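Zinc phosphodiesterase ELAC protein 1 (Homo sapiens, PDB 3ZWF) is a zinc-dependent RNase Z family phosphodiesterase with some tRNA 3'-processing endonuclease activity, and takes part in tRNA repair by removing a 2',3'-cyclic phosphate. Local coordinates at residues 58-62 against 180-185; 121-127 against 162-166; 248-252 against 271-275. All coordinates share one frame; numbering follows the deposited sequence.

Contact 1. Residues 58-62 against 180-185. With ZN (zinc ion), chain E; PO4 (phosphate ion), chain F.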
# COMPACT_ATOMS: atom_id res chain seq x y z
N ILE A 58 -2.90 -15.10 -2.34
CA ILE A 58 -1.57 -14.45 -2.29
C ILE A 58 -0.46 -15.45 -2.48
O ILE A 58 -0.40 -16.48 -1.75
CB ILE A 58 -1.37 -13.71 -0.92
CG1 ILE A 58 -2.46 -12.66 -0.68
CG2 ILE A 58 0.02 -13.07 -0.86
CD1 ILE A 58 -2.58 -11.53 -1.74
N THR A 59 0.37 -15.23 -3.50
CA THR A 59 1.40 -16.23 -3.92
C THR A 59 2.59 -16.30 -2.97
O THR A 59 3.13 -17.35 -2.72
CB THR A 59 1.95 -15.97 -5.30
OG1 THR A 59 2.52 -14.64 -5.35
CG2 THR A 59 0.84 -16.11 -6.38
N HIS A 60 2.95 -15.16 -2.36
CA HIS A 60 4.09 -15.09 -1.47
C HIS A 60 4.12 -13.75 -0.75
O HIS A 60 3.56 -12.79 -1.27
CB HIS A 60 5.42 -15.37 -2.15
CG HIS A 60 5.89 -14.34 -3.14
ND1 HIS A 60 5.25 -14.10 -4.35
CD2 HIS A 60 7.06 -13.68 -3.19
CE1 HIS A 60 5.97 -13.21 -5.03
NE2 HIS A 60 7.07 -12.94 -4.35
N LEU A 61 4.81 -13.74 0.38
CA LEU A 61 4.84 -12.54 1.22
C LEU A 61 6.00 -11.59 0.89
O LEU A 61 6.77 -11.20 1.79
CB LEU A 61 4.86 -12.96 2.70
CG LEU A 61 3.61 -13.72 3.16
CD1 LEU A 61 3.65 -14.10 4.65
CD2 LEU A 61 2.35 -12.88 2.86
N HIS A 62 6.09 -11.20 -0.39
CA HIS A 62 6.89 -10.04 -0.81
C HIS A 62 5.93 -8.91 -0.99
O HIS A 62 4.82 -9.10 -1.44
CB HIS A 62 7.66 -10.31 -2.08
CG HIS A 62 8.97 -10.99 -1.85
ND1 HIS A 62 9.63 -11.67 -2.83
CD2 HIS A 62 9.75 -11.04 -0.75
CE1 HIS A 62 10.77 -12.12 -2.35
NE2 HIS A 62 10.86 -11.77 -1.07
N HIS A 180 11.56 -19.73 -4.66
CA HIS A 180 11.80 -18.31 -4.78
C HIS A 180 12.74 -17.89 -3.62
O HIS A 180 13.18 -18.74 -2.83
CB HIS A 180 10.45 -17.60 -4.82
CG HIS A 180 10.51 -16.11 -5.06
ND1 HIS A 180 11.25 -15.52 -6.09
CD2 HIS A 180 9.89 -15.09 -4.42
CE1 HIS A 180 11.09 -14.20 -6.03
NE2 HIS A 180 10.26 -13.92 -5.04
N ARG A 181 13.03 -16.60 -3.50
CA ARG A 181 13.86 -16.10 -2.40
C ARG A 181 13.20 -16.35 -1.05
O ARG A 181 13.87 -16.57 -0.02
CB ARG A 181 14.14 -14.58 -2.54
CG ARG A 181 14.88 -14.19 -3.77
CD ARG A 181 15.52 -12.78 -3.66
NE ARG A 181 14.62 -11.70 -3.22
CZ ARG A 181 13.58 -11.23 -3.92
NH1 ARG A 181 13.21 -11.77 -5.09
NH2 ARG A 181 12.87 -10.23 -3.42
N ILE A 182 11.87 -16.32 -1.04
CA ILE A 182 11.06 -16.79 0.10
C ILE A 182 10.09 -17.78 -0.52
O ILE A 182 9.97 -17.82 -1.75
CB ILE A 182 10.31 -15.67 0.85
CG1 ILE A 182 9.32 -14.92 -0.02
CG2 ILE A 182 11.34 -14.70 1.48
CD1 ILE A 182 8.40 -14.04 0.76
N PRO A 183 9.41 -18.60 0.31
CA PRO A 183 8.51 -19.56 -0.32
C PRO A 183 7.38 -18.90 -1.11
O PRO A 183 6.80 -17.89 -0.68
CB PRO A 183 7.97 -20.35 0.86
CG PRO A 183 9.07 -20.23 1.92
CD PRO A 183 9.54 -18.83 1.75
N SER A 184 7.09 -19.49 -2.26
CA SER A 184 6.12 -18.95 -3.16
C SER A 184 5.26 -20.09 -3.72
O SER A 184 5.70 -21.25 -3.75
CB SER A 184 6.85 -18.17 -4.27
OG SER A 184 5.96 -17.62 -5.24
N PHE A 185 4.04 -19.73 -4.10
CA PHE A 185 3.02 -20.70 -4.51
C PHE A 185 2.45 -20.36 -5.86
O PHE A 185 2.37 -19.21 -6.28
CB PHE A 185 1.88 -20.79 -3.48
CG PHE A 185 2.34 -21.22 -2.11
CD1 PHE A 185 2.55 -22.57 -1.80
CD2 PHE A 185 2.59 -20.27 -1.14
CE1 PHE A 185 2.99 -22.94 -0.55
CE2 PHE A 185 3.02 -20.65 0.08
CZ PHE A 185 3.22 -21.98 0.38
ZN ZN E . 9.07 -11.96 -4.90
P PO4 F . 10.70 -9.44 -6.42
O1 PO4 F . 10.72 -10.88 -5.85
O2 PO4 F . 10.61 -8.50 -5.11
O3 PO4 F . 9.45 -9.17 -7.16
O4 PO4 F . 12.02 -9.22 -7.07
O HOH W 1 5.91 -16.33 1.31
O HOH W 2 8.12 -10.14 -5.04

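Contact 2. Residues 121-127 against 162-166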
# COMPACT_ATOMS: atom_id res chain seq x y z
N LEU A 121 -1.37 -21.30 4.04
CA LEU A 121 -0.57 -22.38 3.46
C LEU A 121 0.77 -22.50 4.14
O LEU A 121 1.49 -21.51 4.30
CB LEU A 121 -0.33 -22.10 1.98
CG LEU A 121 -1.51 -22.41 1.06
CD1 LEU A 121 -2.69 -21.51 1.26
CD2 LEU A 121 -0.98 -22.20 -0.40
N VAL A 122 1.11 -23.71 4.57
CA VAL A 122 2.36 -23.96 5.29
C VAL A 122 3.42 -24.38 4.26
O VAL A 122 3.34 -25.52 3.68
CB VAL A 122 2.23 -25.07 6.39
CG1 VAL A 122 3.59 -25.35 7.04
CG2 VAL A 122 1.22 -24.63 7.43
N PRO A 123 4.40 -23.52 4.04
CA PRO A 123 5.45 -23.86 3.10
C PRO A 123 6.45 -24.90 3.64
O PRO A 123 6.48 -25.21 4.84
CB PRO A 123 6.14 -22.54 2.86
CG PRO A 123 5.94 -21.81 4.14
CD PRO A 123 4.65 -22.21 4.68
N THR A 124 7.25 -25.44 2.73
CA THR A 124 8.35 -26.32 3.11
C THR A 124 9.65 -25.54 2.93
O THR A 124 9.74 -24.62 2.11
CB THR A 124 8.34 -27.64 2.38
OG1 THR A 124 8.54 -27.43 0.98
CG2 THR A 124 7.03 -28.38 2.64
N ALA A 125 10.66 -25.96 3.70
CA ALA A 125 11.95 -25.26 3.79
C ALA A 125 12.71 -25.27 2.45
O ALA A 125 13.48 -24.36 2.15
CB ALA A 125 12.82 -25.90 4.90
N ASP A 126 12.45 -26.30 1.63
CA ASP A 126 13.14 -26.42 0.33
C ASP A 126 12.53 -25.56 -0.79
O ASP A 126 12.87 -25.70 -1.93
CB ASP A 126 13.30 -27.89 -0.12
CG ASP A 126 11.96 -28.62 -0.34
OD1 ASP A 126 10.91 -28.11 0.06
OD2 ASP A 126 11.97 -29.74 -0.91
N GLN A 127 11.64 -24.64 -0.41
CA GLN A 127 11.06 -23.68 -1.34
C GLN A 127 11.91 -22.42 -1.42
O GLN A 127 11.57 -21.52 -2.16
CB GLN A 127 9.67 -23.27 -0.90
CG GLN A 127 8.64 -24.37 -1.13
CD GLN A 127 7.22 -23.88 -0.87
OE1 GLN A 127 6.64 -24.20 0.16
NE2 GLN A 127 6.67 -23.08 -1.81
N SER A 162 0.43 -31.26 -3.22
CA SER A 162 -0.36 -30.03 -3.40
C SER A 162 -1.15 -29.70 -2.15
O SER A 162 -1.23 -30.50 -1.22
CB SER A 162 -1.32 -30.18 -4.60
OG SER A 162 -2.33 -31.13 -4.31
N TYR A 163 -1.72 -28.50 -2.15
CA TYR A 163 -2.57 -28.02 -1.07
C TYR A 163 -3.98 -27.90 -1.62
O TYR A 163 -4.20 -27.19 -2.62
CB TYR A 163 -2.15 -26.62 -0.59
CG TYR A 163 -0.71 -26.49 -0.15
CD1 TYR A 163 0.31 -26.36 -1.09
CD2 TYR A 163 -0.35 -26.45 1.20
CE1 TYR A 163 1.63 -26.23 -0.69
CE2 TYR A 163 0.98 -26.35 1.58
CZ TYR A 163 1.95 -26.24 0.63
OH TYR A 163 3.26 -26.13 0.99
N LEU A 164 -4.95 -28.52 -0.94
CA LEU A 164 -6.35 -28.40 -1.36
C LEU A 164 -6.93 -27.14 -0.76
O LEU A 164 -6.97 -26.99 0.46
CB LEU A 164 -7.20 -29.62 -0.95
CG LEU A 164 -8.65 -29.60 -1.45
CD1 LEU A 164 -8.74 -29.43 -2.98
CD2 LEU A 164 -9.39 -30.86 -0.99
N LEU A 165 -7.31 -26.19 -1.61
CA LEU A 165 -7.89 -24.95 -1.11
C LEU A 165 -9.41 -25.15 -0.96
O LEU A 165 -9.95 -24.98 0.14
CB LEU A 165 -7.51 -23.77 -1.99
CG LEU A 165 -5.99 -23.58 -2.15
CD1 LEU A 165 -5.63 -22.18 -2.77
CD2 LEU A 165 -5.22 -23.81 -0.81
N PHE A 166 -10.07 -25.55 -2.04
CA PHE A 166 -11.48 -25.94 -1.98
C PHE A 166 -11.88 -26.75 -3.18
O PHE A 166 -11.24 -26.69 -4.23
CB PHE A 166 -12.42 -24.74 -1.78
CG PHE A 166 -12.25 -23.65 -2.80
CD1 PHE A 166 -11.34 -22.64 -2.61
CD2 PHE A 166 -13.00 -23.66 -3.98
CE1 PHE A 166 -11.20 -21.62 -3.54
CE2 PHE A 166 -12.86 -22.67 -4.93
CZ PHE A 166 -11.95 -21.64 -4.72

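Contact 3. Residues 248-252 against 271-275. With ZN (zinc ion), chain E; ZN (zinc ion), chain D.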
# COMPACT_ATOMS: atom_id res chain seq x y z
N ILE A 248 -1.87 -19.94 -12.31
CA ILE A 248 -1.26 -18.64 -12.05
C ILE A 248 -0.13 -18.89 -11.07
O ILE A 248 -0.39 -19.33 -9.93
CB ILE A 248 -2.30 -17.69 -11.42
CG1 ILE A 248 -3.49 -17.54 -12.39
CG2 ILE A 248 -1.64 -16.30 -11.18
CD1 ILE A 248 -4.62 -16.73 -11.86
N LEU A 249 1.11 -18.65 -11.51
CA LEU A 249 2.28 -18.92 -10.68
C LEU A 249 2.87 -17.64 -10.09
O LEU A 249 3.06 -16.66 -10.84
CB LEU A 249 3.38 -19.63 -11.44
CG LEU A 249 3.23 -21.13 -11.70
CD1 LEU A 249 2.05 -21.42 -12.61
CD2 LEU A 249 4.55 -21.65 -12.27
N GLY A 250 3.15 -17.66 -8.80
CA GLY A 250 3.93 -16.58 -8.16
C GLY A 250 5.36 -16.50 -8.66
O GLY A 250 5.83 -17.35 -9.46
N ASP A 251 6.08 -15.48 -8.20
CA ASP A 251 7.50 -15.31 -8.50
C ASP A 251 8.21 -16.63 -8.20
O ASP A 251 7.96 -17.29 -7.20
CB ASP A 251 8.16 -14.28 -7.61
CG ASP A 251 7.61 -12.86 -7.81
OD1 ASP A 251 6.70 -12.62 -8.61
OD2 ASP A 251 8.11 -11.95 -7.08
N CYS A 252 9.11 -16.99 -9.10
CA CYS A 252 9.85 -18.26 -8.98
C CYS A 252 10.98 -18.35 -10.00
O CYS A 252 10.94 -17.71 -11.04
CB CYS A 252 8.90 -19.45 -9.18
SG CYS A 252 8.21 -19.67 -10.80
N ILE A 271 -0.16 -18.42 -16.45
CA ILE A 271 0.43 -17.08 -16.13
C ILE A 271 1.71 -17.29 -15.34
O ILE A 271 1.73 -17.96 -14.30
CB ILE A 271 -0.52 -16.20 -15.36
CG1 ILE A 271 -1.84 -16.04 -16.12
CG2 ILE A 271 0.18 -14.82 -14.98
CD1 ILE A 271 -2.82 -15.18 -15.35
N HIS A 272 2.81 -16.81 -15.91
CA HIS A 272 4.15 -17.06 -15.38
C HIS A 272 4.95 -15.74 -15.41
O HIS A 272 4.84 -14.95 -16.33
CB HIS A 272 4.85 -18.12 -16.25
CG HIS A 272 6.01 -18.79 -15.59
ND1 HIS A 272 7.19 -18.14 -15.29
CD2 HIS A 272 6.19 -20.10 -15.24
CE1 HIS A 272 8.02 -19.00 -14.71
NE2 HIS A 272 7.44 -20.19 -14.67
N GLU A 273 5.79 -15.56 -14.40
CA GLU A 273 6.71 -14.41 -14.46
C GLU A 273 7.84 -14.56 -15.50
O GLU A 273 8.27 -15.64 -15.89
CB GLU A 273 7.36 -14.15 -13.11
CG GLU A 273 8.33 -15.23 -12.66
CD GLU A 273 9.53 -14.58 -12.00
OE1 GLU A 273 10.34 -13.95 -12.72
OE2 GLU A 273 9.62 -14.63 -10.76
N ALA A 274 8.28 -13.42 -15.99
CA ALA A 274 9.53 -13.34 -16.75
C ALA A 274 10.20 -12.01 -16.42
O ALA A 274 10.14 -11.07 -17.21
CB ALA A 274 9.30 -13.45 -18.25
N THR A 275 10.77 -11.96 -15.22
CA THR A 275 11.29 -10.71 -14.67
C THR A 275 12.37 -10.06 -15.53
O THR A 275 12.35 -8.85 -15.80
CB THR A 275 11.76 -10.85 -13.19
OG1 THR A 275 10.67 -11.34 -12.39
CG2 THR A 275 12.25 -9.50 -12.68
ZN ZN E . 9.07 -11.96 -4.90
ZN ZN D . 7.50 -9.86 -7.10
O HOH W 3 5.77 -17.39 -12.23
O HOH W 2 8.12 -10.14 -5.04

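Contact 1. Residues 58-62 against 180-185
H60, H62 and H180 converge on one zinc ion, tying the two segments together. H60 and H180 offer NE2, whereas H62 turns the other ring nitrogen inward, its ND1 2.2 Å from the zinc. D251, a water and an oxygen of a phosphate ion, probably from the crystallisation liquor, complete the coordination sphere.

Ring packing follows from the shared metal. H180 directs its edge toward the face of H60 in an offset edge-to-face pair, planes at 89°, with H180 CD2 3.4 Å from H60 CD2; H62 and H180 meet only rim to rim. I182 lays CG1 over one face of the H62 ring, a CH-pi contact 3.9 Å from the centroid, while its CD1 reaches on to L61.

H60 and H62 open the HxHxDH signature of the metallo-beta-lactamase fold, and H180 lies in the turn before strand 184-191.

Among the hydrogen bonds, F185 N reaches T59 O at 2.9 Å. H60 ND1 donates at 3.0 Å to T59 OG1, which lies close to the ring plane; D34 holds that hydroxyl in turn, a second shell that fixes the imidazole's rotation. H180 ND1 is bonded to G288 O. One water bridges L61 N and P183 O.

R181 supplies the charged contact. Its chain bends at chi3 (-51°), the guanidinium lies with one face on H62 CE1, and NH1 donates to phosphate O1 at 2.8 Å.

Contact 2. Residues 121-127 against 162-166
Y163 points its phenol at V122, just past strand 116-121, and OH donates to V122 O at 2.8 Å. The oxygen of V122 sits in the plane of the ring at its edge, but seen from the carbonyl the hydroxyl stands 40° out of the C=O plane, off any lone pair. L121 comes over one face of the same ring, its CG 4.2 Å from Y163 CD2. With CG beside the backbone N (chi1 -78°), L121 also sends CD1 across the side chain of L165, where it meets CD2 at 4.0 Å.

The next shell holds the loop in shape. T124 N donates to Q127 OE1 at 2.9 Å, on a lone pair of the amide oxygen and in its plane, and Q127 N returns a bond to T124 O over the short 3-10 segment 125-127. T124 OG1 donates to D126 OD1 at 2.6 Å, and R177 also bonds that hydroxyl. NE2 of Q127 goes to L178 O, which fixes the amide against strand 171-179.

Farther out, the F185 ring meets Y163 edge to face, linking Y163 to strand 184-191. Strand 163-167 bulges where L165 and F166 both face V173, a classic beta bulge. The contact ties the end of strand 116-121 in one sheet to strand 163-167, at the start of the other.

Chemically, the buried phenol is satisfied by a backbone carbonyl beside leucine side chains.

Contact 3. Residues 248-252 against 271-275
Neighbouring parallel strands of the second sheet, 245-249 and 269-273, run side by side into the dinuclear zinc site, pairing I248 with I271. Their side chains lie alongside each other and point the same way, I248 CG1 touching I271 CD1 at 3.8 Å. L249 N donates to I271 O at 2.9 Å, a nearly straight bond of 166°. On the other face of the sheet L249 CD2 packs obliquely against the H272 ring at CD2, and C252 SG also approaches that imidazole obliquely.

Where strand 245-249 ends, a water bridges the chains, donating to G250 O and accepting from E273 N. Residues 272-275 spell HEAT, a sequence motif of RNase Z enzymes. H272 is not a zinc ligand here: its ND1 donates at 2.8 Å to E273 O, which lies close to the plane of the ring and is met on a lone pair, and this fixes the ring's rotation.

E273 is gripped at both carboxylate oxygens. Its CG sits between the backbone N and the carbonyl carbon (chi1 68°), and the chain then bends to bring OE2 to C252 N at 2.9 Å, met on the anti side but 31° out of the carboxylate plane. ND1 of H289, a residue that also bonds the phosphate, is hydrogen-bonded to the same OE2. OE1 accepts T275 OG1 at 2.7 Å and, from the same face, T275 N; S290 N is a further donor. T275 OG1 also pairs with ND1 of H311, a ligand of the second zinc, so that T275 lies in the second shell.

The bond to C252 N steadies the backbone just after D251, whose OD2 bridges the metals, 2.2 Å from one zinc ion and 2.4 Å from the other.

In the fold
From the N terminus the chain builds half of the first sheet, and the loop after strand 53-57 supplies 58-62, which waits for its partner until 180-185. Contact 1 thus closes a long loop joining the two sheets of the metallo-beta-lactamase fold at the metal site. Nested inside it, contact 2 closes a shorter one, tying the end of strand 116-121 to strand 163-167 of the second sheet. Contact 3 follows in series, closing a short loop that carries helix 259-263 within that sheet. Contacts 1 and 2 touch through H180 N and Q127 O; contacts 1 and 3 share a zinc ion and its water, while contacts 2 and 3 stay about 8 Å apart at their nearest atoms.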